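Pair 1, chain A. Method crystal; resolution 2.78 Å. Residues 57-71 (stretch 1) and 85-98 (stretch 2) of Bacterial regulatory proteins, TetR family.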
# COMPACT_ATOMS: atom_id res chain seq x y z
N ALA A 57 0.19 -19.56 -7.30
CA ALA A 57 0.71 -19.93 -8.64
C ALA A 57 0.66 -18.74 -9.65
O ALA A 57 1.56 -18.58 -10.50
CB ALA A 57 0.02 -21.06 -9.16
N TRP A 58 -0.37 -17.91 -9.54
CA TRP A 58 -0.52 -16.79 -10.43
C TRP A 58 0.62 -15.77 -10.23
O TRP A 58 1.24 -15.27 -11.19
CB TRP A 58 -1.87 -16.09 -10.16
CG TRP A 58 -2.22 -15.04 -11.14
CD1 TRP A 58 -2.48 -13.75 -10.88
CD2 TRP A 58 -2.38 -15.21 -12.55
NE1 TRP A 58 -2.81 -13.09 -12.04
CE2 TRP A 58 -2.73 -13.97 -13.08
CE3 TRP A 58 -2.26 -16.30 -13.41
CZ2 TRP A 58 -2.95 -13.77 -14.40
CZ3 TRP A 58 -2.48 -16.11 -14.73
CH2 TRP A 58 -2.81 -14.86 -15.23
N PHE A 59 0.87 -15.45 -8.96
CA PHE A 59 1.91 -14.51 -8.63
C PHE A 59 3.29 -15.14 -8.83
O PHE A 59 4.23 -14.45 -9.14
CB PHE A 59 1.70 -13.99 -7.22
CG PHE A 59 0.59 -13.00 -7.14
CD1 PHE A 59 -0.70 -13.38 -6.87
CD2 PHE A 59 0.82 -11.69 -7.34
CE1 PHE A 59 -1.74 -12.44 -6.81
CE2 PHE A 59 -0.22 -10.77 -7.29
CZ PHE A 59 -1.50 -11.17 -7.02
N ASP A 60 3.42 -16.44 -8.73
CA ASP A 60 4.70 -17.05 -9.07
C ASP A 60 4.94 -17.00 -10.55
O ASP A 60 6.08 -16.97 -11.01
CB ASP A 60 4.77 -18.46 -8.57
CG ASP A 60 5.23 -18.51 -7.16
OD1 ASP A 60 5.99 -17.56 -6.76
OD2 ASP A 60 4.85 -19.48 -6.45
N ARG A 61 3.86 -17.03 -11.31
CA ARG A 61 4.05 -17.00 -12.74
C ARG A 61 4.69 -15.66 -13.14
O ARG A 61 5.63 -15.63 -13.94
CB ARG A 61 2.74 -17.26 -13.48
CG ARG A 61 2.95 -17.31 -14.96
CD ARG A 61 1.72 -17.66 -15.65
NE ARG A 61 1.38 -19.02 -15.37
CZ ARG A 61 0.39 -19.67 -15.96
NH1 ARG A 61 -0.36 -19.03 -16.85
NH2 ARG A 61 0.13 -20.95 -15.61
N ALA A 62 4.18 -14.57 -12.57
CA ALA A 62 4.78 -13.23 -12.77
C ALA A 62 6.26 -13.22 -12.33
O ALA A 62 7.16 -13.00 -13.14
CB ALA A 62 4.02 -12.20 -11.98
N ASP A 63 6.51 -13.67 -11.12
CA ASP A 63 7.86 -13.61 -10.60
C ASP A 63 8.80 -14.32 -11.56
O ASP A 63 9.96 -13.91 -11.70
CB ASP A 63 7.93 -14.26 -9.21
CG ASP A 63 7.14 -13.50 -8.17
OD1 ASP A 63 6.63 -12.40 -8.49
OD2 ASP A 63 7.03 -13.99 -7.03
N SER A 64 8.35 -15.38 -12.22
CA SER A 64 9.26 -16.11 -13.09
C SER A 64 9.48 -15.38 -14.42
O SER A 64 10.54 -15.51 -15.02
CB SER A 64 8.75 -17.49 -13.37
OG SER A 64 8.03 -17.37 -14.58
N ARG A 65 8.48 -14.64 -14.90
CA ARG A 65 8.70 -13.77 -16.09
C ARG A 65 9.79 -12.77 -15.76
O ARG A 65 10.78 -12.62 -16.47
CB ARG A 65 7.40 -13.07 -16.56
CG ARG A 65 6.55 -13.97 -17.55
CD ARG A 65 7.30 -14.23 -18.92
NE ARG A 65 7.75 -12.96 -19.57
CZ ARG A 65 9.00 -12.46 -19.60
NH1 ARG A 65 9.21 -11.29 -20.22
NH2 ARG A 65 10.06 -13.08 -19.06
N MSE A 66 9.62 -12.17 -14.61
CA MSE A 66 10.60 -11.27 -14.08
C MSE A 66 11.98 -11.92 -13.97
O MSE A 66 12.99 -11.33 -14.24
CB MSE A 66 10.14 -10.85 -12.71
CG MSE A 66 10.75 -9.62 -12.23
SE MSE A 66 9.59 -8.75 -10.92
CE MSE A 66 10.30 -9.63 -9.35
N LEU A 67 12.02 -13.17 -13.57
CA LEU A 67 13.31 -13.86 -13.43
C LEU A 67 13.97 -14.10 -14.78
O LEU A 67 15.18 -13.94 -14.89
CB LEU A 67 13.11 -15.20 -12.72
CG LEU A 67 14.35 -16.09 -12.55
CD1 LEU A 67 15.38 -15.33 -11.74
CD2 LEU A 67 14.04 -17.44 -11.90
N LYS A 68 13.18 -14.51 -15.78
CA LYS A 68 13.71 -14.79 -17.14
C LYS A 68 14.30 -13.51 -17.69
O LYS A 68 15.39 -13.49 -18.27
CB LYS A 68 12.61 -15.31 -18.08
N GLU A 69 13.59 -12.43 -17.46
CA GLU A 69 14.11 -11.13 -17.84
C GLU A 69 15.44 -10.85 -17.14
O GLU A 69 16.41 -10.46 -17.79
CB GLU A 69 13.11 -10.01 -17.51
CG GLU A 69 13.36 -8.70 -18.29
CD GLU A 69 13.34 -8.90 -19.80
OE1 GLU A 69 14.15 -8.23 -20.52
OE2 GLU A 69 12.50 -9.76 -20.24
N ALA A 70 15.47 -11.05 -15.82
CA ALA A 70 16.63 -10.67 -15.01
C ALA A 70 17.93 -11.33 -15.38
O ALA A 70 18.97 -10.97 -14.85
CB ALA A 70 16.34 -10.90 -13.56
N GLU A 71 17.89 -12.30 -16.29
CA GLU A 71 19.10 -13.02 -16.72
C GLU A 71 19.31 -12.98 -18.24
O GLU A 71 20.23 -13.64 -18.76
CB GLU A 71 19.06 -14.47 -16.25
CG GLU A 71 17.76 -15.19 -16.59
CD GLU A 71 17.75 -16.68 -16.24
OE1 GLU A 71 16.65 -17.29 -16.30
OE2 GLU A 71 18.82 -17.27 -15.91
N HIS A 85 12.57 -0.45 -13.14
CA HIS A 85 11.32 -0.15 -13.88
C HIS A 85 10.98 -1.28 -14.84
O HIS A 85 9.82 -1.62 -15.06
CB HIS A 85 11.48 1.15 -14.63
CG HIS A 85 10.27 1.57 -15.41
ND1 HIS A 85 10.14 1.31 -16.76
CD2 HIS A 85 9.18 2.30 -15.06
CE1 HIS A 85 9.00 1.83 -17.19
NE2 HIS A 85 8.41 2.45 -16.18
N HIS A 86 12.00 -1.87 -15.43
CA HIS A 86 11.76 -2.88 -16.40
C HIS A 86 11.19 -4.15 -15.74
O HIS A 86 10.20 -4.74 -16.21
CB HIS A 86 13.03 -3.18 -17.15
CG HIS A 86 12.78 -3.91 -18.43
ND1 HIS A 86 12.08 -5.11 -18.47
CD2 HIS A 86 13.08 -3.60 -19.71
CE1 HIS A 86 11.98 -5.51 -19.73
NE2 HIS A 86 12.58 -4.61 -20.50
N LEU A 87 11.79 -4.58 -14.64
CA LEU A 87 11.31 -5.77 -13.95
C LEU A 87 9.91 -5.57 -13.43
O LEU A 87 9.11 -6.48 -13.48
CB LEU A 87 12.22 -6.13 -12.78
CG LEU A 87 13.68 -6.40 -13.13
CD1 LEU A 87 14.53 -6.44 -11.85
CD2 LEU A 87 13.76 -7.69 -13.97
N ILE A 88 9.60 -4.41 -12.88
CA ILE A 88 8.29 -4.26 -12.27
C ILE A 88 7.27 -4.34 -13.37
O ILE A 88 6.23 -5.02 -13.26
CB ILE A 88 8.12 -2.98 -11.45
CG1 ILE A 88 9.02 -3.04 -10.19
CG2 ILE A 88 6.68 -2.87 -10.98
CD1 ILE A 88 9.12 -1.67 -9.42
N MSE A 89 7.61 -3.73 -14.48
CA MSE A 89 6.70 -3.75 -15.61
C MSE A 89 6.46 -5.17 -16.12
O MSE A 89 5.32 -5.53 -16.28
CB MSE A 89 7.15 -2.78 -16.73
CG MSE A 89 6.88 -1.29 -16.42
SE MSE A 89 5.18 -0.88 -15.49
CE MSE A 89 3.85 -1.75 -16.68
N ILE A 90 7.50 -5.98 -16.30
CA ILE A 90 7.32 -7.39 -16.68
C ILE A 90 6.37 -8.07 -15.71
O ILE A 90 5.45 -8.78 -16.07
CB ILE A 90 8.62 -8.19 -16.64
CG1 ILE A 90 9.57 -7.76 -17.74
CG2 ILE A 90 8.32 -9.61 -16.89
CD1 ILE A 90 9.18 -8.30 -19.09
N TRP A 91 6.57 -7.81 -14.45
CA TRP A 91 5.71 -8.42 -13.45
C TRP A 91 4.27 -7.98 -13.71
O TRP A 91 3.35 -8.81 -13.69
CB TRP A 91 6.16 -7.95 -12.08
CG TRP A 91 5.68 -8.72 -10.96
CD1 TRP A 91 6.08 -9.95 -10.62
CD2 TRP A 91 4.77 -8.28 -9.96
NE1 TRP A 91 5.44 -10.35 -9.46
CE2 TRP A 91 4.62 -9.34 -9.04
CE3 TRP A 91 4.06 -7.09 -9.74
CZ2 TRP A 91 3.78 -9.28 -7.95
CZ3 TRP A 91 3.22 -7.00 -8.66
CH2 TRP A 91 3.07 -8.10 -7.77
N LEU A 92 4.04 -6.69 -13.94
CA LEU A 92 2.65 -6.24 -14.08
C LEU A 92 2.02 -6.65 -15.40
O LEU A 92 0.83 -6.96 -15.45
CB LEU A 92 2.52 -4.78 -13.83
CG LEU A 92 2.71 -4.42 -12.34
CD1 LEU A 92 3.28 -3.00 -12.22
CD2 LEU A 92 1.40 -4.54 -11.59
N ASP A 93 2.84 -6.73 -16.44
CA ASP A 93 2.39 -7.24 -17.71
C ASP A 93 1.97 -8.72 -17.58
O ASP A 93 0.92 -9.15 -18.07
CB ASP A 93 3.47 -7.07 -18.77
CG ASP A 93 3.59 -5.62 -19.24
OD1 ASP A 93 2.84 -4.73 -18.75
OD2 ASP A 93 4.45 -5.36 -20.11
N ALA A 94 2.80 -9.50 -16.89
CA ALA A 94 2.48 -10.85 -16.62
C ALA A 94 1.08 -10.93 -15.99
O ALA A 94 0.17 -11.65 -16.47
CB ALA A 94 3.50 -11.42 -15.71
N LEU A 95 0.90 -10.18 -14.91
CA LEU A 95 -0.40 -10.18 -14.23
C LEU A 95 -1.47 -9.63 -15.13
O LEU A 95 -2.62 -10.03 -15.06
CB LEU A 95 -0.35 -9.32 -12.96
CG LEU A 95 0.66 -9.82 -11.91
CD1 LEU A 95 0.81 -8.90 -10.68
CD2 LEU A 95 0.27 -11.20 -11.47
N ALA A 96 -1.05 -8.70 -15.99
CA ALA A 96 -2.02 -7.99 -16.87
C ALA A 96 -2.79 -8.93 -17.81
O ALA A 96 -3.81 -8.52 -18.39
CB ALA A 96 -1.35 -6.93 -17.71
N VAL A 97 -2.30 -10.17 -17.99
CA VAL A 97 -2.95 -11.12 -18.88
C VAL A 97 -4.42 -11.13 -18.40
O VAL A 97 -5.38 -11.20 -19.21
CB VAL A 97 -2.19 -12.47 -18.95
CG1 VAL A 97 -3.02 -13.45 -19.61
CG2 VAL A 97 -0.88 -12.37 -19.71
N GLN A 98 -4.61 -11.07 -17.07
CA GLN A 98 -5.93 -10.82 -16.46
C GLN A 98 -5.90 -9.83 -15.29
O GLN A 98 -5.95 -10.19 -14.11
CB GLN A 98 -6.39 -12.16 -15.93
CG GLN A 98 -6.74 -13.17 -16.98
CD GLN A 98 -7.95 -12.78 -17.79
OE1 GLN A 98 -8.45 -11.62 -17.73
NE2 GLN A 98 -8.46 -13.75 -18.54

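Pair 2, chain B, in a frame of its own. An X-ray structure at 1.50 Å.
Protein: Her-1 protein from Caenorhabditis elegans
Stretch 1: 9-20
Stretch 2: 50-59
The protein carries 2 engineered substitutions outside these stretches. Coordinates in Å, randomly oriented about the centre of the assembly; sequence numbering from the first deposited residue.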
# COMPACT_ATOMS: atom_id res chain seq x y z
N GLU B 9 9.19 -2.50 20.23
CA GLU B 9 8.34 -3.53 20.81
C GLU B 9 7.23 -3.96 19.86
O GLU B 9 7.00 -5.15 19.64
CB GLU B 9 7.68 -3.03 22.10
CG GLU B 9 8.64 -2.74 23.25
CD GLU B 9 9.56 -1.56 22.99
OE1 GLU B 9 9.06 -0.51 22.52
OE2 GLU B 9 10.77 -1.67 23.28
N LEU B 10 6.52 -2.97 19.30
CA LEU B 10 5.42 -3.22 18.39
C LEU B 10 5.85 -3.96 17.10
O LEU B 10 5.20 -4.92 16.66
CB LEU B 10 4.76 -1.89 18.04
CG LEU B 10 3.35 -1.94 17.45
CD1 LEU B 10 2.44 -2.71 18.41
CD2 LEU B 10 2.83 -0.52 17.24
N ILE B 11 6.96 -3.51 16.51
CA ILE B 11 7.46 -4.16 15.29
C ILE B 11 7.90 -5.59 15.56
O ILE B 11 7.64 -6.50 14.77
CB ILE B 11 8.62 -3.35 14.66
CG1 ILE B 11 8.05 -2.07 14.02
CG2 ILE B 11 9.34 -4.19 13.63
CD1 ILE B 11 9.13 -1.10 13.52
N LYS B 12 8.58 -5.82 16.68
CA LYS B 12 9.01 -7.17 16.99
C LYS B 12 7.80 -8.07 17.24
O LYS B 12 7.79 -9.22 16.83
CB LYS B 12 9.94 -7.17 18.22
CG LYS B 12 11.30 -6.54 17.94
CD LYS B 12 12.27 -6.70 19.12
CE LYS B 12 12.62 -8.17 19.31
NZ LYS B 12 13.74 -8.39 20.27
N ASP B 13 6.77 -7.53 17.89
CA ASP B 13 5.57 -8.32 18.16
C ASP B 13 4.86 -8.68 16.85
O ASP B 13 4.41 -9.82 16.67
CB ASP B 13 4.61 -7.55 19.06
CG ASP B 13 3.41 -8.39 19.49
OD1 ASP B 13 2.27 -7.93 19.29
OD2 ASP B 13 3.61 -9.50 20.04
N ALA B 14 4.77 -7.72 15.93
CA ALA B 14 4.12 -7.99 14.64
C ALA B 14 4.90 -9.06 13.87
O ALA B 14 4.31 -9.95 13.26
CB ALA B 14 4.02 -6.71 13.82
N ALA B 15 6.23 -8.95 13.87
CA ALA B 15 7.05 -9.93 13.17
C ALA B 15 6.83 -11.33 13.76
O ALA B 15 6.69 -12.31 13.02
CB ALA B 15 8.53 -9.54 13.25
N GLU B 16 6.79 -11.41 15.08
CA GLU B 16 6.60 -12.70 15.77
C GLU B 16 5.24 -13.34 15.46
O GLU B 16 5.13 -14.56 15.36
CB GLU B 16 6.74 -12.49 17.28
CG GLU B 16 8.14 -12.07 17.71
CD GLU B 16 8.15 -11.34 19.05
OE1 GLU B 16 7.16 -11.46 19.81
OE2 GLU B 16 9.16 -10.66 19.36
N LYS B 17 4.22 -12.51 15.32
CA LYS B 17 2.87 -13.00 15.06
C LYS B 17 2.57 -13.29 13.61
O LYS B 17 1.68 -14.07 13.29
CB LYS B 17 1.84 -11.98 15.56
CG LYS B 17 1.84 -11.82 17.09
CD LYS B 17 0.88 -10.76 17.55
CE LYS B 17 0.79 -10.77 19.09
NZ LYS B 17 -0.09 -9.69 19.60
N CYS B 18 3.35 -12.69 12.72
CA CYS B 18 3.05 -12.79 11.30
C CYS B 18 4.04 -13.46 10.37
O CYS B 18 3.65 -13.91 9.30
CB CYS B 18 2.80 -11.39 10.77
SG CYS B 18 1.53 -10.46 11.67
N CYS B 19 5.32 -13.47 10.75
CA CYS B 19 6.38 -14.05 9.93
C CYS B 19 6.94 -15.34 10.53
O CYS B 19 6.86 -15.55 11.74
CB CYS B 19 7.49 -13.01 9.79
SG CYS B 19 6.71 -11.50 9.15
N THR B 20 7.51 -16.20 9.67
CA THR B 20 8.10 -17.45 10.13
C THR B 20 9.36 -17.13 10.91
O THR B 20 9.91 -16.02 10.81
CB THR B 20 8.48 -18.35 8.96
OG1 THR B 20 9.46 -17.69 8.15
CG2 THR B 20 7.25 -18.67 8.11
N TYR B 50 -0.98 -11.83 2.51
CA TYR B 50 -1.57 -12.16 3.80
C TYR B 50 -0.69 -11.67 4.95
O TYR B 50 -1.21 -11.21 5.99
CB TYR B 50 -1.86 -13.66 3.86
CG TYR B 50 -2.86 -14.07 2.77
CD1 TYR B 50 -2.67 -15.21 2.00
CD2 TYR B 50 -3.97 -13.27 2.50
CE1 TYR B 50 -3.56 -15.54 0.96
CE2 TYR B 50 -4.86 -13.59 1.47
CZ TYR B 50 -4.65 -14.73 0.71
OH TYR B 50 -5.54 -15.04 -0.30
N VAL B 51 0.62 -11.73 4.77
CA VAL B 51 1.52 -11.23 5.80
C VAL B 51 1.31 -9.72 5.95
O VAL B 51 1.36 -9.16 7.05
CB VAL B 51 2.99 -11.54 5.45
CG1 VAL B 51 3.96 -10.90 6.46
CG2 VAL B 51 3.16 -13.06 5.40
N TYR B 52 1.09 -9.04 4.83
CA TYR B 52 0.85 -7.59 4.89
C TYR B 52 -0.36 -7.29 5.77
O TYR B 52 -0.34 -6.38 6.61
CB TYR B 52 0.59 -7.06 3.48
CG TYR B 52 0.02 -5.63 3.37
CD1 TYR B 52 0.84 -4.55 3.05
CD2 TYR B 52 -1.34 -5.39 3.59
CE1 TYR B 52 0.29 -3.24 2.91
CE2 TYR B 52 -1.88 -4.11 3.47
CZ TYR B 52 -1.05 -3.04 3.13
OH TYR B 52 -1.58 -1.77 2.98
N LYS B 53 -1.42 -8.07 5.58
CA LYS B 53 -2.64 -7.85 6.35
C LYS B 53 -2.43 -8.15 7.82
O LYS B 53 -2.89 -7.41 8.69
CB LYS B 53 -3.77 -8.70 5.76
CG LYS B 53 -4.07 -8.30 4.33
CD LYS B 53 -5.16 -9.14 3.73
CE LYS B 53 -5.49 -8.66 2.32
NZ LYS B 53 -6.63 -9.41 1.72
N CYS B 54 -1.70 -9.23 8.10
CA CYS B 54 -1.41 -9.59 9.49
C CYS B 54 -0.59 -8.45 10.15
O CYS B 54 -0.90 -8.01 11.26
CB CYS B 54 -0.64 -10.91 9.49
SG CYS B 54 -0.25 -11.59 11.13
N LEU B 55 0.46 -7.98 9.47
CA LEU B 55 1.27 -6.91 10.04
C LEU B 55 0.46 -5.64 10.29
O LEU B 55 0.58 -5.02 11.34
CB LEU B 55 2.49 -6.61 9.14
CG LEU B 55 3.51 -7.75 9.05
CD1 LEU B 55 4.59 -7.33 8.03
CD2 LEU B 55 4.16 -8.03 10.39
N GLN B 56 -0.36 -5.25 9.33
CA GLN B 56 -1.17 -4.05 9.52
C GLN B 56 -2.09 -4.17 10.74
O GLN B 56 -2.25 -3.23 11.52
CB GLN B 56 -2.02 -3.79 8.28
CG GLN B 56 -1.22 -3.27 7.10
CD GLN B 56 -1.74 -1.92 6.63
OE1 GLN B 56 -2.92 -1.77 6.32
NE2 GLN B 56 -0.85 -0.94 6.54
N ASN B 57 -2.68 -5.36 10.89
CA ASN B 57 -3.59 -5.61 12.00
C ASN B 57 -2.87 -5.52 13.35
O ASN B 57 -3.47 -5.06 14.33
CB ASN B 57 -4.28 -6.97 11.82
CG ASN B 57 -5.41 -6.93 10.79
OD1 ASN B 57 -6.06 -7.96 10.52
ND2 ASN B 57 -5.64 -5.76 10.20
N VAL B 58 -1.61 -5.94 13.43
CA VAL B 58 -0.90 -5.83 14.71
C VAL B 58 -0.36 -4.41 14.93
O VAL B 58 -0.59 -3.81 15.97
CB VAL B 58 0.27 -6.84 14.81
CG1 VAL B 58 1.01 -6.65 16.14
CG2 VAL B 58 -0.23 -8.25 14.68
N LEU B 59 0.32 -3.85 13.94
CA LEU B 59 0.90 -2.51 14.08
C LEU B 59 -0.12 -1.42 14.35
O LEU B 59 0.13 -0.51 15.12
CB LEU B 59 1.66 -2.12 12.80
CG LEU B 59 2.89 -2.98 12.46
CD1 LEU B 59 3.44 -2.53 11.10
CD2 LEU B 59 3.96 -2.82 13.52

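Two helices run past each other in each pair with their N-to-C directions 141° apart in pair 1 and 142° in pair 2, closer to antiparallel than to perpendicular. The axes approach to 8.0 Å in pair 1 and 8.9 Å in pair 2, and 14 central residues superpose with an RMSD of 0.5 Å. The frame is nearly constant; what differs is the way the side chains fill it.

The first rule sits at the matched alanines, A:Ala62 and B:Ala14, whose side-chain centres fall within 0.4 Å of each other. Both point toward the opposing helix, and a methyl group there lets large neighbours reach in close. In pair 1, A:Ala62 CB lies 3.3 Å from A:Trp91 CD1 and 3.9 Å from A:Leu95 CD2. In pair 2, B:Ala14 CB makes the equivalent contacts, 3.7 Å to B:Leu55 CD2, where a leucine replaces the tryptophan, and 3.9 Å to B:Leu59 CD2, where the leucine is kept. The matched leucines A:Leu95 and B:Leu59 even share rotamers, m then t, so this corner of the packing is almost the same in both.

The next matched position, A:Trp91 and B:Leu55, trades an aromatic side chain for an aliphatic one. In pair 1 the indole is a knob among A:Phe59, A:Ala62, A:Asp63 and A:Met66. Burying a tryptophan brings a polar N-H with it, and A:Asp63 settles the account: A:Trp91 NE1 donates a hydrogen bond to A:Asp63 OD1 at 2.6 Å. The carboxylate does this although its CA-to-CB bond points away from the second helix, because the end of the side chain comes nearer. Pair 2 has no hydrogen bond between its stretches, and none is needed here: B:Leu55 is wholly apolar, and the position of A:Asp63 is taken by B:Ala15.

Pair 2 places its knob at B:Val58, set among B:Asp13, B:Ala14, B:Lys17 and B:Cys18. B:Val58 CG1 lies 3.8 Å from B:Ala14 CB. The matched residue in pair 1 is A:Ala94, whose CB is 3.8 Å from A:Ala62 CB, so the smaller residue meets its alanine at the same distance across axes that run closer together.

A second exchange adds a covalent bond to the packing. A:Met66, a selenomethionine, lays its SE 3.7 Å from A:Trp91 CB, while A:Ile90 CG2 approaches A:Met66 N at 3.7 Å. The matched residues in pair 2 are B:Cys18 and B:Cys54, joined as a disulfide with SG atoms 2.2 Å apart and a chi3 of -81°. Their CA atoms, 5.8 Å apart, are close enough for the bridge, and both CA-to-CB bonds point toward the opposite helix.

Pair 1 buries 804 Å² between its stretches and pair 2 buries 538 Å². Read as design rules, the pairs keep a small residue facing the partner helix and a leucine packed against it, then fill the remaining space either with a large aromatic whose polar atom is satisfied or with compact aliphatics and a disulfide.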